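Local structure of protein, Family 18 Chitinase (Crocus vernus, 3SIM) at residues Thr194-Phe199 against Phe235-Ser240. The protein is a plant family 18 chitinase, a glycosyl hydrolase built on a TIM barrel that probably binds chitin and hydrolyses its glycosidic bonds. Sequence-based numbering, arbitrary orientation.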
loop_
_atom_site.group_PDB
_atom_site.type_symbol
_atom_site.label_atom_id
_atom_site.label_comp_id
_atom_site.label_asym_id
_atom_site.label_seq_id
_atom_site.Cartn_x
_atom_site.Cartn_y
_atom_site.Cartn_z
ATOM N N THR A 194 -6.554 11.544 -18.445
ATOM C CA THR A 194 -7.711 11.605 -17.602
ATOM C C THR A 194 -7.933 13.031 -17.083
ATOM O O THR A 194 -7.076 13.598 -16.513
ATOM C CB THR A 194 -7.510 10.695 -16.383
ATOM O OG1 THR A 194 -7.395 9.360 -16.790
ATOM C CG2 THR A 194 -8.653 10.849 -15.353
ATOM N N SER A 195 -9.124 13.544 -17.309
ATOM C CA SER A 195 -9.574 14.855 -16.840
ATOM C C SER A 195 -10.062 14.847 -15.398
ATOM O O SER A 195 -10.218 13.831 -14.826
ATOM C CB SER A 195 -10.676 15.395 -17.715
ATOM O OG SER A 195 -11.835 14.653 -17.610
ATOM N N VAL A 196 -10.336 16.043 -14.882
ATOM C CA VAL A 196 -10.895 16.197 -13.562
ATOM C C VAL A 196 -12.252 15.496 -13.462
ATOM O O VAL A 196 -12.491 14.813 -12.546
ATOM C CB VAL A 196 -11.036 17.678 -13.118
ATOM C CG1 VAL A 196 -11.946 17.783 -11.976
ATOM C CG2 VAL A 196 -9.684 18.304 -12.825
ATOM N N ASP A 197 -13.111 15.668 -14.450
ATOM C CA ASP A 197 -14.407 15.016 -14.447
ATOM C C ASP A 197 -14.342 13.497 -14.521
ATOM O O ASP A 197 -15.078 12.864 -13.882
ATOM C CB ASP A 197 -15.412 15.554 -15.485
ATOM C CG ASP A 197 -16.885 15.040 -15.221
ATOM O OD1 ASP A 197 -17.468 15.376 -14.206
ATOM O OD2 ASP A 197 -17.451 14.279 -16.014
ATOM N N LYS A 198 -13.476 12.971 -15.355
ATOM C CA LYS A 198 -13.260 11.562 -15.472
ATOM C C LYS A 198 -12.676 10.929 -14.191
ATOM O O LYS A 198 -13.110 9.911 -13.792
ATOM C CB LYS A 198 -12.421 11.248 -16.683
ATOM C CG LYS A 198 -13.170 11.284 -17.982
ATOM C CD LYS A 198 -12.308 11.067 -19.127
ATOM C CE LYS A 198 -13.038 11.445 -20.431
ATOM N NZ LYS A 198 -12.297 11.099 -21.544
ATOM N N PHE A 199 -11.746 11.617 -13.545
ATOM C CA PHE A 199 -11.201 11.141 -12.310
ATOM C C PHE A 199 -12.309 10.985 -11.287
ATOM O O PHE A 199 -12.405 9.978 -10.711
ATOM C CB PHE A 199 -10.115 12.063 -11.788
ATOM C CG PHE A 199 -9.505 11.650 -10.474
ATOM C CD1 PHE A 199 -8.269 11.062 -10.442
ATOM C CD2 PHE A 199 -10.097 11.926 -9.278
ATOM C CE1 PHE A 199 -7.684 10.704 -9.246
ATOM C CE2 PHE A 199 -9.510 11.621 -8.120
ATOM C CZ PHE A 199 -8.316 11.003 -8.097
ATOM N N PHE A 235 -5.701 18.236 -7.238
ATOM C CA PHE A 235 -6.237 19.025 -6.138
ATOM C C PHE A 235 -7.650 19.608 -6.338
ATOM O O PHE A 235 -8.335 19.773 -5.412
ATOM C CB PHE A 235 -5.218 19.985 -5.497
ATOM C CG PHE A 235 -4.124 19.293 -4.753
ATOM C CD1 PHE A 235 -4.405 18.601 -3.605
ATOM C CD2 PHE A 235 -2.831 19.279 -5.216
ATOM C CE1 PHE A 235 -3.468 17.965 -2.942
ATOM C CE2 PHE A 235 -1.861 18.632 -4.531
ATOM C CZ PHE A 235 -2.193 17.957 -3.391
ATOM N N ASP A 236 -8.043 19.892 -7.572
ATOM C CA ASP A 236 -9.411 20.270 -7.883
ATOM C C ASP A 236 -10.429 19.148 -7.650
ATOM O O ASP A 236 -11.432 19.359 -7.091
ATOM C CB ASP A 236 -9.528 20.807 -9.300
ATOM C CG ASP A 236 -8.711 22.052 -9.500
ATOM O OD1 ASP A 236 -8.556 22.802 -8.564
ATOM O OD2 ASP A 236 -8.172 22.253 -10.556
ATOM N N ALA A 237 -10.097 17.967 -8.112
ATOM C CA ALA A 237 -10.857 16.774 -7.849
ATOM C C ALA A 237 -10.886 16.467 -6.333
ATOM O O ALA A 237 -11.888 16.174 -5.800
ATOM C CB ALA A 237 -10.293 15.649 -8.615
ATOM N N ALA A 238 -9.764 16.600 -5.680
ATOM C CA ALA A 238 -9.667 16.328 -4.266
ATOM C C ALA A 238 -10.551 17.305 -3.474
ATOM O O ALA A 238 -11.185 16.934 -2.551
ATOM C CB ALA A 238 -8.323 16.370 -3.804
ATOM N N THR A 239 -10.569 18.537 -3.935
ATOM C CA THR A 239 -11.401 19.559 -3.348
ATOM C C THR A 239 -12.919 19.270 -3.445
ATOM O O THR A 239 -13.567 19.389 -2.491
ATOM C CB THR A 239 -11.046 20.982 -3.848
ATOM O OG1 THR A 239 -9.775 21.345 -3.397
ATOM C CG2 THR A 239 -12.033 22.017 -3.368
ATOM N N SER A 240 -13.395 18.807 -4.594
ATOM C CA SER A 240 -14.772 18.400 -4.755
ATOM C C SER A 240 -15.112 17.228 -3.820
ATOM O O SER A 240 -16.135 17.254 -3.178
ATOM C CB SER A 240 -15.089 17.987 -6.179
ATOM O OG SER A 240 -14.979 19.032 -7.063
#
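Ala237 CB sits against Phe199, 3.8 Å from CD2, and comes almost as near to CE2, so a single methyl meets one flank of the ring obliquely. Phe199 brings this flank over by holding CG anti to its backbone N (chi1 179°), and both side chains leave their helices in the direction of the other segment. Beside this pair, Val196 supplies both its methyls: CG1 lies 4.3 Å from Ala237 CB, while CG2 reaches Asp236 CB at 4.3 Å, touching the aliphatic root of an otherwise exposed acidic side chain. The contact is apolar throughout, no hydrogen bond crosses it, and Val196 CA and Ala237 CA lie 5.7 Å apart, a close approach consistent with the small alanine side chain.

The two segments belong to helices 196-209 and 230-243, successive outer helices of the TIM barrel; between them the chain passes through strand 215-220, parallel to its neighbours in the barrel, giving helix-strand-helix. Ile217 of that strand touches both Phe199 and Ala238, joining the helix pair to the barrel wall, and the Phe199 ring also meets that of Phe187. Ala237 additionally touches Leu200, one residue further along helix 196-209.

Each helix also has hydrogen bonds of its own. Ser195 is the N-cap of helix 196-209: its OG accepts from Lys198 N at 3.3 Å, long but nearly straight (168°), and its carbonyl O takes Phe199 N at 3.0 Å. On helix 230-243, Thr239 N donates to Phe235 O at 2.9 Å, and the Phe235 side chain touches helix 264-274, its ring meeting that of Phe272.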